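Local coordinates for putative uncharacterized protein (Thermococcus onnurineus, PDB 3UEB) that is of unknown function, a small alpha-plus-beta protein of the UPF0440 (DUF3194) family that forms a two-chain assembly, at residues L23-I35 / V52-I66. Sequence-based numbering, arbitrary orientation.
Sequences LIEIGELAQETII and VTMRINREETLDLEI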
ATOM      1  N   LEU A  23       3.892  -1.250  13.543  1.00 27.16           N
ATOM      2  CA  LEU A  23       3.839  -2.262  12.501  1.00 27.80           C
ATOM      3  C   LEU A  23       3.244  -1.633  11.238  1.00 28.11           C
ATOM      4  O   LEU A  23       3.707  -1.893  10.123  1.00 26.91           O
ATOM      5  CB  LEU A  23       2.975  -3.432  12.971  1.00 28.41           C
ATOM      6  CG  LEU A  23       3.338  -4.839  12.504  1.00 29.42           C
ATOM      7  CD1 LEU A  23       4.798  -5.150  12.861  1.00 31.16           C
ATOM      8  CD2 LEU A  23       2.410  -5.831  13.180  1.00 27.03           C
ATOM      9  N   ILE A  24       2.213  -0.814  11.422  1.00 28.83           N
ATOM     10  CA  ILE A  24       1.557  -0.122  10.310  1.00 30.09           C
ATOM     11  C   ILE A  24       2.568   0.825   9.666  1.00 30.39           C
ATOM     12  O   ILE A  24       2.716   0.861   8.444  1.00 30.01           O
ATOM     13  CB  ILE A  24       0.322   0.705  10.803  1.00 31.39           C
ATOM     14  CG1 ILE A  24      -0.913  -0.193  10.899  1.00 33.04           C
ATOM     15  CG2 ILE A  24       0.042   1.875   9.866  1.00 29.91           C
ATOM     16  CD1 ILE A  24      -0.817  -1.265  11.954  1.00 37.45           C
ATOM     17  N   GLU A  25       3.260   1.585  10.505  1.00 29.75           N
ATOM     18  CA  GLU A  25       4.265   2.534  10.042  1.00 30.71           C
ATOM     19  C   GLU A  25       5.341   1.832   9.202  1.00 29.30           C
ATOM     20  O   GLU A  25       5.735   2.322   8.142  1.00 26.99           O
ATOM     21  CB  GLU A  25       4.921   3.209  11.246  1.00 32.58           C
ATOM     22  CG  GLU A  25       5.829   4.370  10.904  1.00 35.05           C
ATOM     23  CD  GLU A  25       6.705   4.766  12.079  1.00 38.65           C
ATOM     24  OE1 GLU A  25       6.202   4.789  13.224  1.00 40.07           O
ATOM     25  OE2 GLU A  25       7.899   5.056  11.859  1.00 40.17           O
ATOM     26  N   ILE A  26       5.820   0.690   9.687  1.00 25.92           N
ATOM     27  CA  ILE A  26       6.849  -0.053   8.975  1.00 24.56           C
ATOM     28  C   ILE A  26       6.286  -0.662   7.696  1.00 24.09           C
ATOM     29  O   ILE A  26       6.952  -0.679   6.663  1.00 25.26           O
ATOM     30  CB  ILE A  26       7.446  -1.173   9.858  1.00 25.19           C
ATOM     31  CG1 ILE A  26       8.214  -0.549  11.026  1.00 24.35           C
ATOM     32  CG2 ILE A  26       8.369  -2.068   9.023  1.00 23.76           C
ATOM     33  CD1 ILE A  26       9.380   0.326  10.596  1.00 23.41           C
ATOM     34  N   GLY A  27       5.058  -1.158   7.771  1.00 23.34           N
ATOM     35  CA  GLY A  27       4.424  -1.734   6.602  1.00 24.86           C
ATOM     36  C   GLY A  27       4.367  -0.676   5.516  1.00 24.90           C
ATOM     37  O   GLY A  27       4.651  -0.952   4.349  1.00 23.32           O
ATOM     38  N   GLU A  28       4.004   0.545   5.905  1.00 23.56           N
ATOM     39  CA  GLU A  28       3.920   1.652   4.962  1.00 23.42           C
ATOM     40  C   GLU A  28       5.309   2.018   4.435  1.00 22.51           C
ATOM     41  O   GLU A  28       5.485   2.264   3.242  1.00 22.06           O
ATOM     42  CB  GLU A  28       3.284   2.874   5.633  1.00 22.64           C
ATOM     43  CG  GLU A  28       1.807   2.722   5.944  1.00 24.96           C
ATOM     44  CD  GLU A  28       1.242   3.910   6.711  1.00 26.25           C
ATOM     45  OE1 GLU A  28       0.020   3.933   6.958  1.00 27.74           O
ATOM     46  OE2 GLU A  28       2.017   4.819   7.071  1.00 27.39           O
ATOM     47  N   LEU A  29       6.295   2.054   5.325  1.00 21.02           N
ATOM     48  CA  LEU A  29       7.660   2.392   4.921  1.00 21.65           C
ATOM     49  C   LEU A  29       8.168   1.387   3.884  1.00 21.81           C
ATOM     50  O   LEU A  29       8.764   1.760   2.865  1.00 22.72           O
ATOM     51  CB  LEU A  29       8.585   2.396   6.141  1.00 19.73           C
ATOM     52  CG  LEU A  29      10.058   2.748   5.901  1.00 24.18           C
ATOM     53  CD1 LEU A  29      10.166   4.115   5.215  1.00 23.93           C
ATOM     54  CD2 LEU A  29      10.811   2.762   7.233  1.00 22.39           C
ATOM     55  N   ALA A  30       7.907   0.113   4.145  1.00 21.43           N
ATOM     56  CA  ALA A  30       8.330  -0.970   3.266  1.00 22.54           C
ATOM     57  C   ALA A  30       7.695  -0.862   1.888  1.00 22.88           C
ATOM     58  O   ALA A  30       8.392  -0.783   0.878  1.00 21.20           O
ATOM     59  CB  ALA A  30       7.967  -2.311   3.896  1.00 20.93           C
ATOM     60  N   GLN A  31       6.363  -0.855   1.862  1.00 24.16           N
ATOM     61  CA  GLN A  31       5.604  -0.775   0.622  1.00 24.58           C
ATOM     62  C   GLN A  31       5.974   0.426  -0.236  1.00 25.44           C
ATOM     63  O   GLN A  31       6.178   0.302  -1.446  1.00 24.46           O
ATOM     64  CB  GLN A  31       4.108  -0.716   0.921  1.00 26.23           C
ATOM     65  CG  GLN A  31       3.251  -0.570  -0.333  1.00 25.22           C
ATOM     66  CD  GLN A  31       1.982   0.209  -0.079  1.00 24.38           C
ATOM     67  OE1 GLN A  31       1.996   1.214   0.627  1.00 23.76           O
ATOM     68  NE2 GLN A  31       0.879  -0.236  -0.674  1.00 21.83           N
ATOM     69  N   GLU A  32       6.056   1.590   0.395  1.00 25.36           N
ATOM     70  CA  GLU A  32       6.375   2.819  -0.312  1.00 26.40           C
ATOM     71  C   GLU A  32       7.835   2.893  -0.749  1.00 26.83           C
ATOM     72  O   GLU A  32       8.158   3.542  -1.741  1.00 26.27           O
ATOM     73  CB  GLU A  32       5.964   4.014   0.557  1.00 28.11           C
ATOM     74  CG  GLU A  32       4.479   3.921   0.930  1.00 29.63           C
ATOM     75  CD  GLU A  32       3.996   5.027   1.847  1.00 33.00           C
ATOM     76  OE1 GLU A  32       4.845   5.767   2.391  1.00 29.17           O
ATOM     77  OE2 GLU A  32       2.755   5.140   2.023  1.00 34.51           O
ATOM     78  N   THR A  33       8.723   2.230  -0.017  1.00 27.20           N
ATOM     79  CA  THR A  33      10.123   2.213  -0.420  1.00 24.94           C
ATOM     80  C   THR A  33      10.159   1.453  -1.750  1.00 24.04           C
ATOM     81  O   THR A  33      10.867   1.828  -2.677  1.00 24.08           O
ATOM     82  CB  THR A  33      11.010   1.470   0.615  1.00 24.61           C
ATOM     83  OG1 THR A  33      11.062   2.231   1.834  1.00 25.14           O
ATOM     84  CG2 THR A  33      12.427   1.274   0.074  1.00 22.24           C
ATOM     85  N   ILE A  34       9.376   0.385  -1.834  1.00 23.29           N
ATOM     86  CA  ILE A  34       9.321  -0.428  -3.041  1.00 23.14           C
ATOM     87  C   ILE A  34       8.696   0.335  -4.212  1.00 24.56           C
ATOM     88  O   ILE A  34       9.178   0.241  -5.342  1.00 26.47           O
ATOM     89  CB  ILE A  34       8.539  -1.732  -2.779  1.00 21.53           C
ATOM     90  CG1 ILE A  34       9.313  -2.589  -1.769  1.00 19.65           C
ATOM     91  CG2 ILE A  34       8.327  -2.494  -4.085  1.00 22.32           C
ATOM     92  CD1 ILE A  34       8.603  -3.860  -1.334  1.00 12.41           C
ATOM     93  N   ILE A  35       7.635   1.095  -3.942  1.00 24.66           N
ATOM     94  CA  ILE A  35       6.968   1.877  -4.985  1.00 24.81           C
ATOM     95  C   ILE A  35       7.928   2.953  -5.495  1.00 25.04           C
ATOM     96  O   ILE A  35       8.090   3.147  -6.703  1.00 23.71           O
ATOM     97  CB  ILE A  35       5.690   2.575  -4.450  1.00 25.25           C
ATOM     98  CG1 ILE A  35       4.680   1.531  -3.987  1.00 26.41           C
ATOM     99  CG2 ILE A  35       5.066   3.454  -5.535  1.00 24.57           C
ATOM    100  CD1 ILE A  35       3.518   2.122  -3.201  1.00 29.26           C
ATOM    101  N   VAL A  52       1.466  -3.102  -5.111  1.00 21.24           N
ATOM    102  CA  VAL A  52       2.193  -3.400  -3.902  1.00 20.20           C
ATOM    103  C   VAL A  52       1.206  -3.476  -2.741  1.00 21.28           C
ATOM    104  O   VAL A  52       0.491  -2.517  -2.432  1.00 19.12           O
ATOM    105  CB  VAL A  52       3.262  -2.341  -3.635  1.00 20.97           C
ATOM    106  CG1 VAL A  52       4.151  -2.792  -2.488  1.00 21.09           C
ATOM    107  CG2 VAL A  52       4.099  -2.127  -4.905  1.00 22.14           C
ATOM    108  N   THR A  53       1.177  -4.640  -2.113  1.00 20.77           N
ATOM    109  CA  THR A  53       0.274  -4.915  -1.015  1.00 21.84           C
ATOM    110  C   THR A  53       0.971  -5.019   0.326  1.00 22.57           C
ATOM    111  O   THR A  53       2.058  -5.579   0.417  1.00 22.99           O
ATOM    112  CB  THR A  53      -0.439  -6.261  -1.243  1.00 22.14           C
ATOM    113  OG1 THR A  53      -1.069  -6.258  -2.527  1.00 21.76           O
ATOM    114  CG2 THR A  53      -1.483  -6.510  -0.158  1.00 24.19           C
ATOM    115  N   MET A  54       0.350  -4.469   1.364  1.00 23.28           N
ATOM    116  CA  MET A  54       0.886  -4.608   2.710  1.00 23.60           C
ATOM    117  C   MET A  54      -0.236  -5.276   3.497  1.00 24.73           C
ATOM    118  O   MET A  54      -1.405  -4.882   3.395  1.00 22.37           O
ATOM    119  CB  MET A  54       1.262  -3.260   3.345  1.00 23.32           C
ATOM    120  CG  MET A  54       0.118  -2.464   3.969  1.00 24.98           C
ATOM    121  SD  MET A  54       0.733  -1.060   4.914  1.00 19.84           S
ATOM    122  CE  MET A  54       1.079   0.041   3.579  1.00 26.26           C
ATOM    123  N   ARG A  55       0.118  -6.311   4.249  1.00 25.35           N
ATOM    124  CA  ARG A  55      -0.847  -7.035   5.058  1.00 28.19           C
ATOM    125  C   ARG A  55      -0.359  -7.073   6.504  1.00 28.40           C
ATOM    126  O   ARG A  55       0.719  -7.593   6.784  1.00 27.60           O
ATOM    127  CB  ARG A  55      -1.012  -8.467   4.535  1.00 30.47           C
ATOM    128  CG  ARG A  55      -1.934  -9.329   5.395  1.00 35.22           C
ATOM    129  CD  ARG A  55      -1.889 -10.803   4.997  1.00 39.60           C
ATOM    130  NE  ARG A  55      -2.788 -11.616   5.815  1.00 42.52           N
ATOM    131  CZ  ARG A  55      -2.814 -12.949   5.812  1.00 44.61           C
ATOM    132  NH1 ARG A  55      -3.673 -13.600   6.589  1.00 44.49           N
ATOM    133  NH2 ARG A  55      -1.978 -13.632   5.037  1.00 43.90           N
ATOM    134  N   ILE A  56      -1.144  -6.511   7.418  1.00 28.79           N
ATOM    135  CA  ILE A  56      -0.770  -6.511   8.828  1.00 29.40           C
ATOM    136  C   ILE A  56      -1.705  -7.444   9.592  1.00 29.12           C
ATOM    137  O   ILE A  56      -2.923  -7.260   9.603  1.00 28.65           O
ATOM    138  CB  ILE A  56      -0.830  -5.084   9.446  1.00 30.47           C
ATOM    139  CG1 ILE A  56       0.374  -4.249   8.981  1.00 30.95           C
ATOM    140  CG2 ILE A  56      -0.808  -5.168  10.969  1.00 29.78           C
ATOM    141  CD1 ILE A  56       0.330  -3.824   7.532  1.00 31.79           C
ATOM    142  N   ASN A  57      -1.124  -8.455  10.223  1.00 28.96           N
ATOM    143  CA  ASN A  57      -1.901  -9.427  10.975  1.00 28.43           C
ATOM    144  C   ASN A  57      -0.979 -10.133  11.966  1.00 28.73           C
ATOM    145  O   ASN A  57      -0.428 -11.196  11.671  1.00 29.47           O
ATOM    146  CB  ASN A  57      -2.519 -10.447  10.015  1.00 25.31           C
ATOM    147  CG  ASN A  57      -3.493 -11.382  10.703  1.00 26.69           C
ATOM    148  OD1 ASN A  57      -3.350 -11.687  11.894  1.00 24.71           O
ATOM    149  ND2 ASN A  57      -4.486 -11.856   9.953  1.00 22.94           N
ATOM    150  N   ARG A  58      -0.817  -9.539  13.141  1.00 28.69           N
ATOM    151  CA  ARG A  58       0.047 -10.103  14.170  1.00 30.24           C
ATOM    152  C   ARG A  58      -0.407 -11.453  14.731  1.00 30.60           C
ATOM    153  O   ARG A  58       0.416 -12.270  15.132  1.00 29.18           O
ATOM    154  CB  ARG A  58       0.210  -9.101  15.316  1.00 30.57           C
ATOM    155  CG  ARG A  58       0.904  -9.686  16.544  1.00 33.76           C
ATOM    156  CD  ARG A  58       1.661  -8.617  17.322  1.00 35.40           C
ATOM    157  NE  ARG A  58       2.825  -8.128  16.583  1.00 35.43           N
ATOM    158  CZ  ARG A  58       3.579  -7.106  16.975  1.00 38.62           C
ATOM    159  NH1 ARG A  58       3.289  -6.456  18.098  1.00 38.03           N
ATOM    160  NH2 ARG A  58       4.635  -6.740  16.258  1.00 36.48           N
ATOM    161  N   GLU A  59      -1.709 -11.704  14.753  1.00 32.89           N
ATOM    162  CA  GLU A  59      -2.191 -12.960  15.306  1.00 34.84           C
ATOM    163  C   GLU A  59      -2.168 -14.194  14.413  1.00 34.62           C
ATOM    164  O   GLU A  59      -2.184 -15.313  14.921  1.00 34.62           O
ATOM    165  CB  GLU A  59      -3.591 -12.770  15.881  1.00 36.81           C
ATOM    166  CG  GLU A  59      -3.573 -12.013  17.202  1.00 41.47           C
ATOM    167  CD  GLU A  59      -4.469 -12.644  18.242  1.00 41.96           C
ATOM    168  OE1 GLU A  59      -5.705 -12.562  18.081  1.00 43.17           O
ATOM    169  OE2 GLU A  59      -3.937 -13.230  19.215  1.00 45.11           O
ATOM    170  N   GLU A  60      -2.108 -14.014  13.095  1.00 33.41           N
ATOM    171  CA  GLU A  60      -2.097 -15.170  12.198  1.00 32.39           C
ATOM    172  C   GLU A  60      -0.893 -15.256  11.258  1.00 31.49           C
ATOM    173  O   GLU A  60      -0.767 -16.217  10.502  1.00 32.53           O
ATOM    174  CB  GLU A  60      -3.394 -15.201  11.376  1.00 34.09           C
ATOM    175  CG  GLU A  60      -4.670 -15.319  12.213  1.00 34.67           C
ATOM    176  CD  GLU A  60      -5.937 -15.084  11.396  1.00 36.73           C
ATOM    177  OE1 GLU A  60      -6.117 -13.964  10.869  1.00 37.83           O
ATOM    178  OE2 GLU A  60      -6.758 -16.019  11.276  1.00 39.22           O
ATOM    179  N   THR A  61      -0.009 -14.263  11.297  1.00 29.28           N
ATOM    180  CA  THR A  61       1.176 -14.275  10.433  1.00 27.22           C
ATOM    181  C   THR A  61       2.406 -13.849  11.236  1.00 26.02           C
ATOM    182  O   THR A  61       2.319 -13.625  12.444  1.00 25.65           O
ATOM    183  CB  THR A  61       1.030 -13.293   9.219  1.00 27.02           C
ATOM    184  OG1 THR A  61       1.189 -11.939   9.660  1.00 24.26           O
ATOM    185  CG2 THR A  61      -0.328 -13.435   8.570  1.00 26.96           C
ATOM    186  N   LEU A  62       3.546 -13.737  10.564  1.00 23.58           N
ATOM    187  CA  LEU A  62       4.762 -13.302  11.232  1.00 24.97           C
ATOM    188  C   LEU A  62       4.551 -11.878  11.744  1.00 25.18           C
ATOM    189  O   LEU A  62       5.177 -11.465  12.716  1.00 24.15           O
ATOM    190  CB  LEU A  62       5.947 -13.341  10.263  1.00 26.10           C
ATOM    191  CG  LEU A  62       6.872 -14.560  10.374  1.00 29.18           C
ATOM    192  CD1 LEU A  62       6.087 -15.841  10.140  1.00 28.14           C
ATOM    193  CD2 LEU A  62       8.003 -14.429   9.362  1.00 30.55           C
ATOM    194  N   ASP A  63       3.660 -11.147  11.075  1.00 24.16           N
ATOM    195  CA  ASP A  63       3.307  -9.767  11.420  1.00 24.49           C
ATOM    196  C   ASP A  63       2.983  -8.972  10.173  1.00 24.99           C
ATOM    197  O   ASP A  63       1.868  -8.470  10.009  1.00 26.65           O
ATOM    198  CB  ASP A  63       4.448  -9.045  12.148  1.00 23.32           C
ATOM    199  CG  ASP A  63       4.378  -9.207  13.654  1.00 23.87           C
ATOM    200  OD1 ASP A  63       5.363  -8.836  14.329  1.00 20.75           O
ATOM    201  OD2 ASP A  63       3.341  -9.695  14.156  1.00 22.37           O
ATOM    202  N   LEU A  64       3.976  -8.857   9.299  1.00 22.31           N
ATOM    203  CA  LEU A  64       3.822  -8.100   8.079  1.00 20.86           C
ATOM    204  C   LEU A  64       4.122  -8.935   6.852  1.00 21.34           C
ATOM    205  O   LEU A  64       5.056  -9.740   6.835  1.00 20.40           O
ATOM    206  CB  LEU A  64       4.746  -6.877   8.114  1.00 19.70           C
ATOM    207  CG  LEU A  64       4.832  -5.995   6.863  1.00 19.36           C
ATOM    208  CD1 LEU A  64       3.475  -5.334   6.566  1.00 18.53           C
ATOM    209  CD2 LEU A  64       5.895  -4.936   7.093  1.00 17.62           C
ATOM    210  N   GLU A  65       3.305  -8.748   5.827  1.00 21.54           N
ATOM    211  CA  GLU A  65       3.494  -9.449   4.576  1.00 23.06           C
ATOM    212  C   GLU A  65       3.424  -8.399   3.488  1.00 22.37           C
ATOM    213  O   GLU A  65       2.558  -7.525   3.504  1.00 21.46           O
ATOM    214  CB  GLU A  65       2.424 -10.527   4.376  1.00 25.20           C
ATOM    215  CG  GLU A  65       2.474 -11.624   5.443  1.00 30.83           C
ATOM    216  CD  GLU A  65       1.783 -12.914   5.021  1.00 35.43           C
ATOM    217  OE1 GLU A  65       1.825 -13.895   5.799  1.00 36.07           O
ATOM    218  OE2 GLU A  65       1.202 -12.955   3.913  1.00 39.86           O
ATOM    219  N   ILE A  66       4.372  -8.460   2.562  1.00 22.20           N
ATOM    220  CA  ILE A  66       4.414  -7.501   1.469  1.00 22.16           C
ATOM    221  C   ILE A  66       4.390  -8.270   0.169  1.00 22.93           C
ATOM    222  O   ILE A  66       5.166  -9.202  -0.025  1.00 22.07           O
ATOM    223  CB  ILE A  66       5.694  -6.659   1.505  1.00 21.70           C
ATOM    224  CG1 ILE A  66       5.712  -5.775   2.752  1.00 20.88           C
ATOM    225  CG2 ILE A  66       5.801  -5.833   0.238  1.00 23.38           C
ATOM    226  CD1 ILE A  66       4.593  -4.751   2.804  1.00 22.60           C
TER
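Q31 holds CG opposite its backbone N (chi1 177°), 3.2 Å from V52 CG1, and a bend at chi2 carries the amide on to the strand backbone. There NE2 donates to V52 O at 2.9 Å, nearly straight (165°) and in the amide's own plane, though the donor stands above the carbonyl plane. M54 bends at chi3 (78°), turning its methyl toward E28 and Q31: CE sits 3.3 Å from Q31 OE1 and 3.5 Å from E28 CA, while SD lies against the backbone carbonyl carbon of G27. L64 comes to the same glycine, its CD2 3.6 Å from G27 CA. In this alpha-plus-beta fold, segment 23-35 of helix 20-41 runs antiparallel to 52-56, their axes 8.4 Å apart, and nearly parallel to 63-66, the neighbouring strand of an antiparallel sheet that runs on into the second subunit beyond 52-56. Q31 OE1 is hydrogen-bonded to Q31 NE2 of that subunit. An alanine in place of Q31 would probably leave V52 O without this donor, break the amide link between subunits and open a gap beside the M54 methyl. Farther along, the I34 and I66 side chains slide past each other in opposite directions, I34 CD1 3.8 Å from I66 CG2. At the hairpin end, R58 grips D63 side-on through NE and NH2, and both L23 methyls rest against this ion pair, CD1 3.8 Å from R58 NH2; R58 NH1 also reaches L18 O.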